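Local atomic coordinates of Udp-n-acetylglucosamine pyrophosphorylase (Trypanosoma brucei, PDB entry 4BQH), a protein that probably catalyses the uridylyl transfer that makes UDP-N-acetyl-alpha-D-glucosamine and diphosphate from UTP and N-acetyl-alpha-D-glucosamine 1-phosphate. Residues S81-S86 with A95-N100; D89-Q94 with Q427-D432; R156-I161 with A289-I294. All coordinates share one frame; numbering follows the deposited sequence.

Contact 1. Residues S81-S86 with A95-N100; sequences SFFDIS and AKRIKN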
loop_
_atom_site.group_PDB
_atom_site.type_symbol
_atom_site.label_atom_id
_atom_site.label_comp_id
_atom_site.label_asym_id
_atom_site.label_seq_id
_atom_site.Cartn_x
_atom_site.Cartn_y
_atom_site.Cartn_z
ATOM N N SER A 81 -5.770 17.112 17.529
ATOM C CA SER A 81 -4.305 16.871 17.675
ATOM C C SER A 81 -3.532 16.466 16.401
ATOM O O SER A 81 -2.304 16.435 16.397
ATOM C CB SER A 81 -4.039 15.842 18.775
ATOM O OG SER A 81 -4.397 14.521 18.353
ATOM N N PHE A 82 -4.250 16.158 15.324
ATOM C CA PHE A 82 -3.636 15.607 14.114
ATOM C C PHE A 82 -3.988 16.500 12.932
ATOM O O PHE A 82 -4.960 17.251 12.996
ATOM C CB PHE A 82 -4.134 14.175 13.883
ATOM C CG PHE A 82 -5.630 14.024 13.966
ATOM C CD1 PHE A 82 -6.435 14.187 12.831
ATOM C CD2 PHE A 82 -6.246 13.710 15.180
ATOM C CE1 PHE A 82 -7.826 14.031 12.911
ATOM C CE2 PHE A 82 -7.622 13.562 15.267
ATOM C CZ PHE A 82 -8.411 13.716 14.138
ATOM N N PHE A 83 -3.220 16.402 11.851
ATOM C CA PHE A 83 -3.455 17.203 10.651
ATOM C C PHE A 83 -4.704 16.631 9.970
ATOM O O PHE A 83 -4.718 15.445 9.583
ATOM C CB PHE A 83 -2.217 17.067 9.757
ATOM C CG PHE A 83 -2.186 17.976 8.548
ATOM C CD1 PHE A 83 -2.756 19.252 8.566
ATOM C CD2 PHE A 83 -1.533 17.546 7.401
ATOM C CE1 PHE A 83 -2.686 20.076 7.438
ATOM C CE2 PHE A 83 -1.452 18.357 6.276
ATOM C CZ PHE A 83 -2.037 19.620 6.297
ATOM N N ASP A 84 -5.743 17.457 9.862
ATOM C CA ASP A 84 -7.017 17.011 9.324
ATOM C C ASP A 84 -7.353 17.797 8.051
ATOM O O ASP A 84 -7.692 18.964 8.103
ATOM C CB ASP A 84 -8.109 17.127 10.389
ATOM C CG ASP A 84 -9.414 16.426 9.996
ATOM O OD1 ASP A 84 -9.661 16.219 8.797
ATOM O OD2 ASP A 84 -10.176 16.061 10.917
ATOM N N ILE A 85 -7.249 17.129 6.912
ATOM C CA ILE A 85 -7.604 17.734 5.636
ATOM C C ILE A 85 -8.766 16.971 4.967
ATOM O O ILE A 85 -8.853 16.887 3.752
ATOM C CB ILE A 85 -6.353 17.888 4.745
ATOM C CG1 ILE A 85 -5.638 16.549 4.554
ATOM C CG2 ILE A 85 -5.397 18.888 5.380
ATOM C CD1 ILE A 85 -4.452 16.596 3.607
ATOM N N SER A 86 -9.693 16.492 5.794
ATOM C CA SER A 86 -10.671 15.479 5.378
ATOM C C SER A 86 -11.922 16.036 4.695
ATOM O O SER A 86 -12.790 15.269 4.303
ATOM C CB SER A 86 -11.048 14.550 6.547
ATOM O OG SER A 86 -11.728 15.269 7.570
ATOM N N ALA A 95 -5.181 26.364 3.542
ATOM C CA ALA A 95 -4.676 26.344 2.176
ATOM C C ALA A 95 -3.175 26.648 2.084
ATOM O O ALA A 95 -2.454 25.968 1.349
ATOM C CB ALA A 95 -5.481 27.302 1.298
ATOM N N LYS A 96 -2.707 27.652 2.821
ATOM C CA LYS A 96 -1.291 28.026 2.764
ATOM C C LYS A 96 -0.402 26.898 3.299
ATOM O O LYS A 96 0.619 26.574 2.708
ATOM C CB LYS A 96 -1.012 29.304 3.540
ATOM C CG LYS A 96 0.421 29.802 3.352
ATOM C CD LYS A 96 0.669 31.126 4.062
ATOM C CE LYS A 96 2.016 31.720 3.653
ATOM N NZ LYS A 96 3.179 30.902 4.113
ATOM N N ARG A 97 -0.809 26.318 4.419
ATOM C CA ARG A 97 -0.032 25.242 5.049
ATOM C C ARG A 97 0.072 24.057 4.097
ATOM O O ARG A 97 1.150 23.477 3.954
ATOM C CB ARG A 97 -0.673 24.795 6.365
ATOM C CG ARG A 97 0.125 23.679 7.051
ATOM C CD ARG A 97 -0.507 23.308 8.368
ATOM N NE ARG A 97 0.162 22.170 8.984
ATOM C CZ ARG A 97 -0.339 21.476 9.997
ATOM N NH1 ARG A 97 -1.524 21.795 10.512
ATOM N NH2 ARG A 97 0.339 20.457 10.481
ATOM N N ILE A 98 -1.050 23.703 3.460
ATOM C CA ILE A 98 -1.058 22.609 2.477
ATOM C C ILE A 98 -0.112 22.894 1.304
ATOM O O ILE A 98 0.676 22.039 0.903
ATOM C CB ILE A 98 -2.491 22.320 1.961
ATOM C CG1 ILE A 98 -3.314 21.653 3.074
ATOM C CG2 ILE A 98 -2.451 21.421 0.730
ATOM C CD1 ILE A 98 -4.831 21.732 2.891
ATOM N N LYS A 99 -0.186 24.105 0.755
ATOM C CA LYS A 99 0.686 24.492 -0.343
ATOM C C LYS A 99 2.160 24.471 0.075
ATOM O O LYS A 99 3.045 24.049 -0.705
ATOM C CB LYS A 99 0.314 25.903 -0.836
ATOM C CG LYS A 99 1.041 26.344 -2.105
ATOM C CD LYS A 99 0.413 27.608 -2.707
ATOM C CE LYS A 99 -0.987 27.314 -3.274
ATOM N NZ LYS A 99 -1.479 28.419 -4.147
ATOM N N ASN A 100 2.435 24.914 1.296
ATOM C CA ASN A 100 3.812 24.923 1.756
ATOM C C ASN A 100 4.366 23.500 1.984
ATOM O O ASN A 100 5.528 23.230 1.666
ATOM C CB ASN A 100 3.955 25.771 3.003
ATOM C CG ASN A 100 3.825 27.258 2.714
ATOM O OD1 ASN A 100 3.493 28.044 3.606
ATOM N ND2 ASN A 100 4.095 27.648 1.476
#
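Phe83 and Arg97 illustrate an off-centre cation-pi contact between a helix and a strand, here within a GT-A-type alpha/beta fold: strand 83-84 runs parallel to strand 423-427 of the mixed sheet, and helix 95-110 packs beside it. Arg97 CZ stands 4.1 Å from the centroid of the Phe83 ring, 34° off its normal. The arginine chain leaves the helix fully extended, which brings NH2 over one ring face and NH1 to 3.4 Å from Phe83 CD1. Ring and guanidinium are tilted by 33°, and the overlap falls on the CD1-CE1 side of the ring instead of forming a parallel stack. Tyr296 of helix 291-300 also meets the Phe83 ring.

Apolar contacts continue toward Ile85. Ile98 bends its end toward the strand: its CG1 lies 4.0 Å from Phe83 CZ, while its CD1 lies 3.8 Å from Ile85 CG2. That same CG2 lies over the rim of the Phe83 ring, on the face opposite the guanidinium, which leaves the ring between an aliphatic branch and a cation.

Within 81-86 the side chain of Asp84 closes an Asx turn. Its OD1 accepts Ser86 N at 3.0 Å, and its syn lone pair takes Ser86 OG at 2.6 Å.

Contact 2. Residues D89-Q94 with Q427-D432; sequences DRRRGQ and QVDRDD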
loop_
_atom_site.group_PDB
_atom_site.type_symbol
_atom_site.label_atom_id
_atom_site.label_comp_id
_atom_site.label_asym_id
_atom_site.label_seq_id
_atom_site.Cartn_x
_atom_site.Cartn_y
_atom_site.Cartn_z
ATOM N N ASP A 89 -13.860 22.145 3.165
ATOM C CA ASP A 89 -13.844 23.249 4.128
ATOM C C ASP A 89 -12.594 23.248 5.006
ATOM O O ASP A 89 -12.006 24.298 5.272
ATOM C CB ASP A 89 -15.105 23.215 5.009
ATOM C CG ASP A 89 -16.365 23.704 4.276
ATOM O OD1 ASP A 89 -16.249 24.541 3.347
ATOM O OD2 ASP A 89 -17.479 23.255 4.632
ATOM N N ARG A 90 -12.177 22.063 5.451
ATOM C CA ARG A 90 -10.947 21.978 6.250
ATOM C C ARG A 90 -9.709 22.282 5.421
ATOM O O ARG A 90 -8.721 22.795 5.946
ATOM C CB ARG A 90 -10.820 20.606 6.887
ATOM C CG ARG A 90 -11.872 20.303 7.920
ATOM C CD ARG A 90 -11.746 18.851 8.334
ATOM N NE ARG A 90 -12.699 18.463 9.366
ATOM C CZ ARG A 90 -12.543 18.692 10.672
ATOM N NH1 ARG A 90 -11.470 19.335 11.139
ATOM N NH2 ARG A 90 -13.471 18.267 11.524
ATOM N N ARG A 91 -9.744 21.973 4.135
ATOM C CA ARG A 91 -8.616 22.295 3.272
ATOM C C ARG A 91 -8.551 23.792 2.939
ATOM O O ARG A 91 -7.458 24.354 2.818
ATOM C CB ARG A 91 -8.611 21.445 2.008
ATOM C CG ARG A 91 -8.378 19.965 2.289
ATOM C CD ARG A 91 -8.090 19.194 1.021
ATOM N NE ARG A 91 -9.219 19.228 0.100
ATOM C CZ ARG A 91 -10.292 18.440 0.184
ATOM N NH1 ARG A 91 -10.410 17.537 1.159
ATOM N NH2 ARG A 91 -11.258 18.563 -0.715
ATOM N N ARG A 92 -9.709 24.434 2.801
ATOM C CA ARG A 92 -9.746 25.880 2.524
ATOM C C ARG A 92 -9.103 26.685 3.657
ATOM O O ARG A 92 -8.288 27.575 3.410
ATOM C CB ARG A 92 -11.188 26.360 2.301
ATOM C CG ARG A 92 -11.718 26.195 0.883
ATOM C CD ARG A 92 -12.934 27.100 0.658
ATOM N N GLY A 93 -9.458 26.355 4.900
ATOM C CA GLY A 93 -8.945 27.044 6.083
ATOM C C GLY A 93 -7.445 26.868 6.291
ATOM O O GLY A 93 -6.827 27.610 7.051
ATOM N N GLN A 94 -6.866 25.881 5.602
ATOM C CA GLN A 94 -5.460 25.516 5.783
ATOM C C GLN A 94 -4.683 25.567 4.482
ATOM O O GLN A 94 -3.654 24.898 4.326
ATOM C CB GLN A 94 -5.362 24.111 6.378
ATOM C CG GLN A 94 -6.039 23.976 7.732
ATOM C CD GLN A 94 -6.007 22.551 8.242
ATOM O OE1 GLN A 94 -5.128 22.188 9.016
ATOM N NE2 GLN A 94 -6.954 21.733 7.792
ATOM N N GLN A 427 -5.428 12.885 8.622
ATOM C CA GLN A 427 -6.815 12.493 8.359
ATOM C C GLN A 427 -7.201 13.098 7.005
ATOM O O GLN A 427 -7.163 14.304 6.848
ATOM C CB GLN A 427 -7.739 12.991 9.475
ATOM C CG GLN A 427 -9.220 12.608 9.298
ATOM C CD GLN A 427 -9.639 11.394 10.123
ATOM O OE1 GLN A 427 -9.006 10.334 10.070
ATOM N NE2 GLN A 427 -10.725 11.548 10.885
ATOM N N VAL A 428 -7.563 12.242 6.052
ATOM C CA VAL A 428 -7.806 12.651 4.667
ATOM C C VAL A 428 -9.252 12.342 4.251
ATOM O O VAL A 428 -9.971 11.628 4.941
ATOM C CB VAL A 428 -6.807 12.005 3.659
ATOM C CG1 VAL A 428 -5.375 12.415 3.969
ATOM C CG2 VAL A 428 -6.938 10.472 3.624
ATOM N N ASP A 429 -9.624 12.892 3.099
ATOM C CA ASP A 429 -10.933 12.771 2.504
ATOM C C ASP A 429 -11.060 11.409 1.803
ATOM O O ASP A 429 -10.437 11.192 0.768
ATOM C CB ASP A 429 -11.040 13.936 1.494
ATOM C CG ASP A 429 -12.455 14.258 1.094
ATOM O OD1 ASP A 429 -13.241 13.306 0.861
ATOM O OD2 ASP A 429 -12.751 15.494 0.977
ATOM N N ARG A 430 -11.892 10.514 2.336
ATOM C CA ARG A 430 -11.963 9.131 1.850
ATOM C C ARG A 430 -12.257 9.087 0.357
ATOM O O ARG A 430 -11.654 8.334 -0.393
ATOM C CB ARG A 430 -13.031 8.328 2.614
ATOM C CG ARG A 430 -13.115 6.864 2.174
ATOM C CD ARG A 430 -14.327 6.165 2.783
ATOM N NE ARG A 430 -14.276 6.156 4.245
ATOM C CZ ARG A 430 -14.306 5.054 5.005
ATOM N NH1 ARG A 430 -14.360 3.842 4.459
ATOM N NH2 ARG A 430 -14.273 5.173 6.330
ATOM N N ASP A 431 -13.192 9.926 -0.060
ATOM C CA ASP A 431 -13.638 9.872 -1.435
ATOM C C ASP A 431 -12.601 10.404 -2.425
ATOM O O ASP A 431 -12.776 10.226 -3.628
ATOM C CB ASP A 431 -14.994 10.559 -1.570
ATOM C CG ASP A 431 -16.127 9.734 -0.956
ATOM O OD1 ASP A 431 -15.885 8.727 -0.261
ATOM O OD2 ASP A 431 -17.285 10.089 -1.185
ATOM N N ASP A 432 -11.525 11.016 -1.924
ATOM C CA ASP A 432 -10.422 11.468 -2.765
ATOM C C ASP A 432 -9.237 10.488 -2.731
ATOM O O ASP A 432 -8.334 10.571 -3.574
ATOM C CB ASP A 432 -9.925 12.859 -2.310
ATOM C CG ASP A 432 -10.921 13.979 -2.602
ATOM O OD1 ASP A 432 -11.773 13.827 -3.517
ATOM O OD2 ASP A 432 -10.822 15.032 -1.927
#
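Arg91 reaches from helix 88-92 toward two carboxylates, those of Asp429 and Asp432, a case of one guanidinium serving two acidic groups unequally. Along 427-432 the chain begins with Gln427, whose backbone is paired with Phe83 and Ile85, and Val428 then turns its CB away from 89-94.

Asp429 brings the chain back to face the helix. Its CG is anti to the backbone N (chi1 -161°), and its OD2 receives Arg91 NH1 at 3.1 Å in a nearly straight bond, 168° at the hydrogen. The oxygen lies at the edge of the guanidinium, close to its plane, and uses the anti lone pair, while the two flat groups are turned 47° from each other. Arg91 NH1 also donates to Ile85 O, a double grip that should limit rotation of the group.

The arrangement is a small salt-bridge network at the surface, in the loop where strand 423-427 of the GT-A-type sheet gives way to a short, weakly bonded helical turn at about 430-432. Arg430 and Asp431 send their charges elsewhere, to Glu316 and Arg312. Asp432 N bonds back to Asp429 O at 2.9 Å, closing the turn that brings both acids toward Arg91. Asp432 OD2 stays 3.8 Å from Arg91 NH2, a long ion pair well out of the guanidinium plane; no N-H points at this oxygen, and the attraction is one of charge alone. The other oxygen, Asp432 OD1, forms a salt bridge with Arg461 of helix 448-471.

Contact 3. Residues R156-I161 with A289-I294; sequences RRRQEI and ADPVFI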
loop_
_atom_site.group_PDB
_atom_site.type_symbol
_atom_site.label_atom_id
_atom_site.label_comp_id
_atom_site.label_asym_id
_atom_site.label_seq_id
_atom_site.Cartn_x
_atom_site.Cartn_y
_atom_site.Cartn_z
ATOM N N ARG A 156 5.117 9.074 -12.762
ATOM C CA ARG A 156 5.663 9.921 -13.856
ATOM C C ARG A 156 5.177 11.364 -13.767
ATOM O O ARG A 156 5.947 12.323 -13.972
ATOM C CB ARG A 156 5.325 9.308 -15.221
ATOM C CG ARG A 156 6.194 8.093 -15.544
ATOM C CD ARG A 156 5.618 7.247 -16.656
ATOM N NE ARG A 156 5.583 8.043 -17.883
ATOM C CZ ARG A 156 4.791 7.789 -18.911
ATOM N NH1 ARG A 156 3.983 6.724 -18.905
ATOM N NH2 ARG A 156 4.821 8.605 -19.951
ATOM N N ARG A 157 3.893 11.547 -13.496
ATOM C CA ARG A 157 3.345 12.894 -13.366
ATOM C C ARG A 157 3.920 13.674 -12.167
ATOM O O ARG A 157 4.298 14.848 -12.301
ATOM C CB ARG A 157 1.812 12.859 -13.358
ATOM C CG ARG A 157 1.171 14.226 -13.339
ATOM C CD ARG A 157 1.493 15.046 -14.584
ATOM N NE ARG A 157 0.859 16.342 -14.401
ATOM C CZ ARG A 157 1.368 17.504 -14.763
ATOM N NH1 ARG A 157 2.556 17.573 -15.355
ATOM N NH2 ARG A 157 0.663 18.601 -14.525
ATOM N N ARG A 158 3.987 13.022 -11.008
ATOM C CA ARG A 158 4.569 13.646 -9.815
ATOM C C ARG A 158 6.061 14.038 -10.085
ATOM O O ARG A 158 6.534 15.097 -9.653
ATOM C CB ARG A 158 4.445 12.726 -8.591
ATOM C CG ARG A 158 3.016 12.600 -8.014
ATOM C CD ARG A 158 2.481 13.879 -7.360
ATOM N NE ARG A 158 1.174 13.607 -6.745
ATOM C CZ ARG A 158 0.322 14.526 -6.311
ATOM N NH1 ARG A 158 0.599 15.810 -6.433
ATOM N NH2 ARG A 158 -0.822 14.155 -5.721
ATOM N N GLN A 159 6.785 13.174 -10.782
ATOM C CA GLN A 159 8.205 13.429 -11.128
ATOM C C GLN A 159 8.303 14.651 -12.027
ATOM O O GLN A 159 9.155 15.533 -11.828
ATOM C CB GLN A 159 8.812 12.213 -11.850
ATOM C CG GLN A 159 9.188 11.057 -10.917
ATOM C CD GLN A 159 9.676 9.826 -11.659
ATOM O OE1 GLN A 159 10.171 8.874 -11.052
ATOM N NE2 GLN A 159 9.576 9.850 -12.997
ATOM N N GLU A 160 7.414 14.710 -13.011
ATOM C CA GLU A 160 7.350 15.851 -13.947
ATOM C C GLU A 160 7.045 17.169 -13.236
ATOM O O GLU A 160 7.681 18.192 -13.542
ATOM C CB GLU A 160 6.321 15.536 -15.047
ATOM C CG GLU A 160 6.168 16.587 -16.132
ATOM C CD GLU A 160 5.034 16.258 -17.095
ATOM O OE1 GLU A 160 4.224 15.333 -16.817
ATOM O OE2 GLU A 160 4.965 16.923 -18.148
ATOM N N ILE A 161 6.098 17.167 -12.288
ATOM C CA ILE A 161 5.792 18.391 -11.531
ATOM C C ILE A 161 6.985 18.819 -10.659
ATOM O O ILE A 161 7.337 20.005 -10.633
ATOM C CB ILE A 161 4.497 18.260 -10.672
ATOM C CG1 ILE A 161 3.263 18.011 -11.570
ATOM C CG2 ILE A 161 4.270 19.524 -9.849
ATOM C CD1 ILE A 161 2.039 17.541 -10.794
ATOM N N ALA A 289 3.047 8.908 -4.349
ATOM C CA ALA A 289 4.073 9.944 -4.127
ATOM C C ALA A 289 3.436 11.289 -3.755
ATOM O O ALA A 289 3.705 12.321 -4.360
ATOM C CB ALA A 289 5.015 10.059 -5.331
ATOM N N ASP A 290 2.548 11.261 -2.765
ATOM C CA ASP A 290 1.787 12.440 -2.360
ATOM C C ASP A 290 2.735 13.449 -1.707
ATOM O O ASP A 290 3.239 13.175 -0.623
ATOM C CB ASP A 290 0.731 11.989 -1.332
ATOM C CG ASP A 290 -0.076 13.118 -0.756
ATOM O OD1 ASP A 290 0.156 14.298 -1.058
ATOM O OD2 ASP A 290 -1.006 12.804 0.033
ATOM N N PRO A 291 2.976 14.612 -2.359
ATOM C CA PRO A 291 3.926 15.579 -1.809
ATOM C C PRO A 291 3.452 16.232 -0.500
ATOM O O PRO A 291 4.290 16.663 0.292
ATOM C CB PRO A 291 4.050 16.624 -2.934
ATOM C CG PRO A 291 2.682 16.595 -3.594
ATOM C CD PRO A 291 2.352 15.113 -3.607
ATOM N N VAL A 292 2.148 16.290 -0.246
ATOM C CA VAL A 292 1.671 16.830 1.061
ATOM C C VAL A 292 1.991 15.840 2.197
ATOM O O VAL A 292 2.439 16.240 3.274
ATOM C CB VAL A 292 0.171 17.168 1.025
ATOM C CG1 VAL A 292 -0.358 17.622 2.390
ATOM C CG2 VAL A 292 -0.087 18.229 -0.046
ATOM N N PHE A 293 1.758 14.559 1.941
ATOM C CA PHE A 293 2.057 13.464 2.886
ATOM C C PHE A 293 3.562 13.488 3.199
ATOM O O PHE A 293 3.970 13.466 4.354
ATOM C CB PHE A 293 1.690 12.171 2.137
ATOM C CG PHE A 293 1.522 10.929 2.984
ATOM C CD1 PHE A 293 1.275 10.967 4.349
ATOM C CD2 PHE A 293 1.517 9.699 2.344
ATOM C CE1 PHE A 293 1.056 9.775 5.067
ATOM C CE2 PHE A 293 1.299 8.506 3.050
ATOM C CZ PHE A 293 1.072 8.560 4.414
ATOM N N ILE A 294 4.377 13.576 2.152
ATOM C CA ILE A 294 5.844 13.644 2.288
ATOM C C ILE A 294 6.309 14.905 3.028
ATOM O O ILE A 294 7.156 14.823 3.928
ATOM C CB ILE A 294 6.516 13.527 0.908
ATOM C CG1 ILE A 294 6.215 12.137 0.299
ATOM C CG2 ILE A 294 8.032 13.783 0.992
ATOM C CD1 ILE A 294 6.437 12.119 -1.223
#
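Arg158 takes Pro291 CD over one face of its guanidinium, and this one long side chain carries the whole contact between 156-161 and 289-294. Just before it in helix 147-166, Arg157 NH1 makes a salt bridge to Glu160 OE1 at 3.2 Å, approaching from above the carboxylate plane, while Ile161 CG1 covers one face of the Arg157 guanidinium.

In Arg158 a bend at chi2 (-68°) carries the methylenes past Ala289 before the head group arrives at the proline. Arg158 CG is 4.2 Å from Ala289 CB, and Arg158 CD lies 3.6 Å from Ala289 O. Beyond them, Pro291 CD sits 3.3 Å above the guanidinium plane, over its centre, and 3.4 Å from Arg158 NH1. The proline ring stands nearly upright on the group, its CD-CG side toward the face, leaving the N-H bonds to others: NH1 donates to Tyr106 OH and NH2 to Asn287 OD1, which should limit the rotation of this buried head group. The nearby acid, Asp290, does not pair with it: Asp290 OD1 remains 4.8 Å from Arg158 NH2, and OD2 forms a salt bridge with Lys307, although the opposite charges may still favour each other.

Further along, Ile161 reaches Tyr106 of helix 95-110, which Pro291 also touches. What Arg158 covers is a classic helix start: Asp290 is the N-cap of helix 291-300, its OD1 accepting Val292 N at 2.9 Å, with Pro291 in the first turn.

The three contacts run from surface to interior. Contact 3 is buried, contact 1 partly so, and contact 2 lies at the surface. An arginine serves each, differently: over an aromatic ring in contact 1, edge-on to a carboxylate in contact 2, and with a proline CD over its face in contact 3. Contacts 1 and 2 lie about 8 Å apart between centres and share the strand pairing, with Phe83 O and Ile85 N bonded to Gln427 N and O, each at 2.8 Å. Contact 3, about 17 Å from contact 1 between centres, meets it through Val292, which packs on Phe83 and Ile98; it does not touch contact 2.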